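Local structure of 5-dehydro-2-deoxygluconokinase (Bacillus halodurans C-125, 2QCV) at residues D13-G18 against R137-L142; L141-G146 against K171-L176. The protein probably phosphorylates 5-dehydro-2-deoxy-D-gluconate with ATP, a late step in the breakdown of myo-inositol to acetyl-CoA. All blocks are in the same frame, centred on the assembly; numbering follows the deposited sequence.

Contact 1: D13-G18 against R137-L142; sequences DLIAIG and RRSKLL
The flat groups here are a peptide carbonyl and a carboxylate. L141 O takes two hydrogen bonds, each from a donor above its carbonyl plane. I15 N lies 3.1 Å from L141 O, 25° out of that plane. S139 OG comes closer, 2.8 Å from L141 O, and is 27° out. The D13 carboxylate splits its oxygens: OD2 accepts from the backbone N of K60, while OD1 forms a weak salt bridge with K140 NZ at 3.4 Å. The extended K140 chain runs alongside D13, bringing K140 CE to 3.3 Å from D13 OD1. Strand 12-17 meets strand 139-145 as its parallel neighbour in the central sheet of the PfkB (ribokinase-like) fold: I15 and L142 form a parallel beta bridge, and I15 N donates to L141 O. S139 turns OG anti to its own backbone N (chi1 -169°), which lets the hydroxyl reach L141 O while S139 CB packs against I15 CD1 at 3.7 Å. An alanine here, with no hydroxyl to donate to L141 O, would probably leave the turn into L141 less firmly held. Farther along, L142 CD1 lies 4.3 Å from I15 CG2 and 4.2 Å from I17 CG2, an apolar row on one face.

Contact 2: L141-G146 against K171-L176; sequences LLLVSG and KVVFEL
V173 can be followed outward from the backbone, each carbon meeting strand 141-145. Its CB lies 3.8 Å from L142 O, beside the main chain. CG1, anti to the V173 backbone N, reaches L143 CD2 at 3.6 Å, the two side chains crossing obliquely. CG2, on the other branch, touches L141 CD2 at 4.1 Å. The L141 side chain lies alongside that of K171, its CD2 packing on K171 CB at 3.6 Å, while the ammonium of K171 turns off to a salt bridge with E235. These residues occupy one face of the sheet, with I50 of helix 46-56 covering L143 and E175.

The two strands belong to a beta-alpha-beta unit, strand 139-145, helix 154-167 and strand 171-175. They are parallel with a crossing angle of -22° and paired without a break from L141-K171 to S145-E175. Five backbone hydrogen bonds link the segments, each donor lying nearly along the acceptor's C=O axis; the straightest runs from V144 N to V173 O, 2.8 Å with 175° at the hydrogen.

On the opposite face, F174 CG stands anti to the backbone N (chi1 -175°). V144 O sits in the ring plane at the edge, 3.6 Å from F174 CD1, and G146 CA lies 3.7 Å from F174 CE1. L176 CD2 lies over one ring face, near the rim, and Y193 adds an edge-to-face contact. At G146 a beta carbon would run into L176 O, while F174 CE1 would be at ordinary contact distance.

How the contacts relate
Both contacts lie in the central sheet of the kinase fold, their centres about 9 Å apart, and strand 139-145 serves both. Along the chain the order is 13-18, then 137-142 running on into 141-146, then 171-176; L141 and L142 are common to the two contacts, pairing with strand 12-17 on one edge and strand 171-175 on the other. A probable hydrogen bond from L143 N to I15 O carries the pairing of contact 1 on into contact 2. Helix 46-56 touches L14 and L143 on one face, and helix 154-167 touches L142 and V144 on the other. Three consecutive parallel strands of the sheet are thus joined side by side, with helices on both faces.

Contact 1: D13-G18 against R137-L142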
loop_
_atom_site.group_PDB
_atom_site.type_symbol
_atom_site.label_atom_id
_atom_site.label_comp_id
_atom_site.label_asym_id
_atom_site.label_seq_id
_atom_site.Cartn_x
_atom_site.Cartn_y
_atom_site.Cartn_z
ATOM N N ASP A 13 24.785 -2.014 -31.114
ATOM C CA ASP A 13 24.280 -0.753 -31.668
ATOM C C ASP A 13 23.405 0.016 -30.667
ATOM O O ASP A 13 23.506 1.222 -30.556
ATOM C CB ASP A 13 23.518 -1.033 -32.951
ATOM C CG ASP A 13 24.412 -1.573 -34.030
ATOM O OD1 ASP A 13 25.323 -0.838 -34.443
ATOM O OD2 ASP A 13 24.197 -2.705 -34.456
ATOM N N LEU A 14 22.564 -0.691 -29.919
ATOM C CA LEU A 14 21.742 -0.064 -28.910
ATOM C C LEU A 14 21.434 -1.038 -27.787
ATOM O O LEU A 14 21.395 -2.270 -27.993
ATOM C CB LEU A 14 20.446 0.489 -29.494
ATOM C CG LEU A 14 19.310 -0.436 -29.870
ATOM C CD1 LEU A 14 18.050 0.413 -30.089
ATOM C CD2 LEU A 14 19.658 -1.250 -31.132
ATOM N N ILE A 15 21.273 -0.466 -26.595
ATOM C CA ILE A 15 20.721 -1.140 -25.437
ATOM C C ILE A 15 19.565 -0.259 -24.967
ATOM O O ILE A 15 19.732 0.965 -24.809
ATOM C CB ILE A 15 21.765 -1.287 -24.315
ATOM C CG1 ILE A 15 22.823 -2.293 -24.743
ATOM C CG2 ILE A 15 21.085 -1.756 -23.002
ATOM C CD1 ILE A 15 24.020 -2.374 -23.740
ATOM N N ALA A 16 18.390 -0.852 -24.816
ATOM C CA ALA A 16 17.216 -0.135 -24.312
ATOM C C ALA A 16 16.950 -0.546 -22.877
ATOM O O ALA A 16 17.311 -1.648 -22.441
ATOM C CB ALA A 16 16.007 -0.401 -25.165
ATOM N N ILE A 17 16.316 0.360 -22.141
ATOM C CA ILE A 17 15.996 0.135 -20.733
ATOM C C ILE A 17 14.532 0.466 -20.516
ATOM O O ILE A 17 14.039 1.498 -20.950
ATOM C CB ILE A 17 16.928 0.948 -19.763
ATOM C CG1 ILE A 17 16.586 0.706 -18.298
ATOM C CG2 ILE A 17 16.946 2.437 -20.080
ATOM C CD1 ILE A 17 17.731 1.075 -17.320
ATOM N N GLY A 18 13.847 -0.474 -19.858
ATOM C CA GLY A 18 12.499 -0.258 -19.365
ATOM C C GLY A 18 11.650 -1.511 -19.543
ATOM O O GLY A 18 12.041 -2.590 -19.116
ATOM N N ARG A 137 28.401 0.210 -21.334
ATOM C CA ARG A 137 29.538 0.716 -22.078
ATOM C C ARG A 137 29.917 -0.036 -23.361
ATOM O O ARG A 137 30.738 0.460 -24.108
ATOM C CB ARG A 137 30.752 0.854 -21.191
ATOM C CG ARG A 137 31.347 -0.424 -20.789
ATOM C CD ARG A 137 32.409 -0.152 -19.730
ATOM N NE ARG A 137 33.037 -1.396 -19.333
ATOM C CZ ARG A 137 33.575 -1.624 -18.129
ATOM N NH1 ARG A 137 33.565 -0.695 -17.173
ATOM N NH2 ARG A 137 34.103 -2.810 -17.872
ATOM N N ARG A 138 29.309 -1.195 -23.605
ATOM C CA ARG A 138 29.526 -1.964 -24.840
ATOM C C ARG A 138 28.639 -1.529 -25.977
ATOM O O ARG A 138 28.642 -2.142 -27.043
ATOM C CB ARG A 138 29.210 -3.424 -24.559
ATOM C CG ARG A 138 30.006 -3.910 -23.398
ATOM C CD ARG A 138 30.319 -5.345 -23.477
ATOM N NE ARG A 138 29.327 -6.193 -22.905
ATOM C CZ ARG A 138 28.798 -7.267 -23.492
ATOM N NH1 ARG A 138 29.101 -7.653 -24.731
ATOM N NH2 ARG A 138 27.923 -7.954 -22.813
ATOM N N SER A 139 27.860 -0.489 -25.748
ATOM C CA SER A 139 26.887 -0.002 -26.740
ATOM C C SER A 139 27.195 1.398 -27.301
ATOM O O SER A 139 27.748 2.259 -26.627
ATOM C CB SER A 139 25.484 -0.003 -26.149
ATOM O OG SER A 139 24.509 0.227 -27.168
ATOM N N LYS A 140 26.806 1.605 -28.545
ATOM C CA LYS A 140 26.804 2.919 -29.170
ATOM C C LYS A 140 25.818 3.872 -28.535
ATOM O O LYS A 140 26.141 5.059 -28.296
ATOM C CB LYS A 140 26.480 2.766 -30.673
ATOM C CG LYS A 140 27.530 2.034 -31.479
ATOM C CD LYS A 140 27.174 2.033 -32.994
ATOM C CE LYS A 140 28.013 0.979 -33.690
ATOM N NZ LYS A 140 27.961 1.105 -35.161
ATOM N N LEU A 141 24.622 3.345 -28.247
ATOM C CA LEU A 141 23.443 4.129 -27.786
ATOM C C LEU A 141 22.779 3.451 -26.584
ATOM O O LEU A 141 22.727 2.218 -26.506
ATOM C CB LEU A 141 22.338 4.171 -28.867
ATOM C CG LEU A 141 22.617 4.595 -30.304
ATOM C CD1 LEU A 141 21.399 4.477 -31.160
ATOM C CD2 LEU A 141 23.165 6.002 -30.372
ATOM N N LEU A 142 22.204 4.276 -25.712
ATOM C CA LEU A 142 21.265 3.853 -24.681
ATOM C C LEU A 142 19.927 4.482 -24.994
ATOM O O LEU A 142 19.811 5.699 -25.064
ATOM C CB LEU A 142 21.716 4.278 -23.281
ATOM C CG LEU A 142 20.754 3.923 -22.118
ATOM C CD1 LEU A 142 20.822 2.393 -21.821
ATOM C CD2 LEU A 142 21.009 4.762 -20.871
#

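Contact 2: L141-G146 against K171-L176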
loop_
_atom_site.group_PDB
_atom_site.type_symbol
_atom_site.label_atom_id
_atom_site.label_comp_id
_atom_site.label_asym_id
_atom_site.label_seq_id
_atom_site.Cartn_x
_atom_site.Cartn_y
_atom_site.Cartn_z
ATOM N N LEU A 141 24.622 3.345 -28.247
ATOM C CA LEU A 141 23.443 4.129 -27.786
ATOM C C LEU A 141 22.779 3.451 -26.584
ATOM O O LEU A 141 22.727 2.218 -26.506
ATOM C CB LEU A 141 22.338 4.171 -28.867
ATOM C CG LEU A 141 22.617 4.595 -30.304
ATOM C CD1 LEU A 141 21.399 4.477 -31.160
ATOM C CD2 LEU A 141 23.165 6.002 -30.372
ATOM N N LEU A 142 22.204 4.276 -25.712
ATOM C CA LEU A 142 21.265 3.853 -24.681
ATOM C C LEU A 142 19.927 4.482 -24.994
ATOM O O LEU A 142 19.811 5.699 -25.064
ATOM C CB LEU A 142 21.716 4.278 -23.281
ATOM C CG LEU A 142 20.754 3.923 -22.118
ATOM C CD1 LEU A 142 20.822 2.393 -21.821
ATOM C CD2 LEU A 142 21.009 4.762 -20.871
ATOM N N LEU A 143 18.926 3.647 -25.210
ATOM C CA LEU A 143 17.581 4.115 -25.493
ATOM C C LEU A 143 16.782 4.059 -24.180
ATOM O O LEU A 143 16.601 3.006 -23.571
ATOM C CB LEU A 143 16.926 3.236 -26.577
ATOM C CG LEU A 143 15.536 3.626 -27.136
ATOM C CD1 LEU A 143 14.407 3.580 -26.120
ATOM C CD2 LEU A 143 15.554 4.952 -27.833
ATOM N N VAL A 144 16.340 5.211 -23.751
ATOM C CA VAL A 144 15.542 5.372 -22.536
ATOM C C VAL A 144 14.101 5.658 -22.938
ATOM O O VAL A 144 13.875 6.553 -23.754
ATOM C CB VAL A 144 16.068 6.557 -21.750
ATOM C CG1 VAL A 144 15.141 6.860 -20.544
ATOM C CG2 VAL A 144 17.557 6.290 -21.333
ATOM N N SER A 145 13.146 4.877 -22.455
ATOM C CA SER A 145 11.746 5.194 -22.701
ATOM C C SER A 145 11.152 5.945 -21.493
ATOM O O SER A 145 11.437 5.644 -20.306
ATOM C CB SER A 145 10.929 3.943 -23.123
ATOM O OG SER A 145 11.270 3.497 -24.454
ATOM N N GLY A 146 10.344 6.953 -21.799
ATOM C CA GLY A 146 9.729 7.773 -20.777
ATOM C C GLY A 146 8.901 7.057 -19.730
ATOM O O GLY A 146 8.886 7.464 -18.563
ATOM N N LYS A 171 25.850 7.265 -26.343
ATOM C CA LYS A 171 24.864 8.289 -26.687
ATOM C C LYS A 171 23.495 7.942 -26.057
ATOM O O LYS A 171 23.006 6.818 -26.216
ATOM C CB LYS A 171 24.723 8.377 -28.199
ATOM C CG LYS A 171 24.005 9.619 -28.697
ATOM C CD LYS A 171 24.291 9.926 -30.201
ATOM C CE LYS A 171 25.778 10.183 -30.602
ATOM N NZ LYS A 171 26.409 11.449 -30.062
ATOM N N VAL A 172 22.882 8.915 -25.384
ATOM C CA VAL A 172 21.594 8.725 -24.668
ATOM C C VAL A 172 20.492 9.238 -25.560
ATOM O O VAL A 172 20.494 10.420 -25.947
ATOM C CB VAL A 172 21.589 9.419 -23.286
ATOM C CG1 VAL A 172 20.178 9.350 -22.593
ATOM C CG2 VAL A 172 22.686 8.776 -22.378
ATOM N N VAL A 173 19.616 8.311 -25.931
ATOM C CA VAL A 173 18.469 8.591 -26.759
ATOM C C VAL A 173 17.207 8.459 -25.924
ATOM O O VAL A 173 16.905 7.381 -25.357
ATOM C CB VAL A 173 18.388 7.645 -28.009
ATOM C CG1 VAL A 173 17.164 8.030 -28.871
ATOM C CG2 VAL A 173 19.692 7.603 -28.828
ATOM N N PHE A 174 16.467 9.560 -25.813
ATOM C CA PHE A 174 15.279 9.606 -24.965
ATOM C C PHE A 174 14.051 9.596 -25.864
ATOM O O PHE A 174 13.816 10.550 -26.609
ATOM C CB PHE A 174 15.316 10.874 -24.090
ATOM C CG PHE A 174 14.191 10.992 -23.074
ATOM C CD1 PHE A 174 13.515 9.882 -22.527
ATOM C CD2 PHE A 174 13.815 12.264 -22.640
ATOM C CE1 PHE A 174 12.518 10.084 -21.577
ATOM C CE2 PHE A 174 12.820 12.455 -21.694
ATOM C CZ PHE A 174 12.162 11.379 -21.196
ATOM N N GLU A 175 13.285 8.505 -25.762
ATOM C CA GLU A 175 12.040 8.347 -26.477
ATOM C C GLU A 175 10.902 8.683 -25.533
ATOM O O GLU A 175 10.696 8.007 -24.523
ATOM C CB GLU A 175 11.945 6.917 -27.015
ATOM C CG GLU A 175 11.305 6.819 -28.375
ATOM C CD GLU A 175 9.854 7.139 -28.364
ATOM O OE1 GLU A 175 9.226 7.041 -27.297
ATOM O OE2 GLU A 175 9.323 7.456 -29.435
ATOM N N LEU A 176 10.108 9.701 -25.873
ATOM C CA LEU A 176 9.218 10.288 -24.908
ATOM C C LEU A 176 8.040 9.384 -24.529
ATOM O O LEU A 176 7.646 9.426 -23.377
ATOM C CB LEU A 176 8.726 11.694 -25.323
ATOM C CG LEU A 176 9.787 12.803 -25.464
ATOM C CD1 LEU A 176 9.114 14.196 -25.637
ATOM C CD2 LEU A 176 10.708 12.816 -24.241
#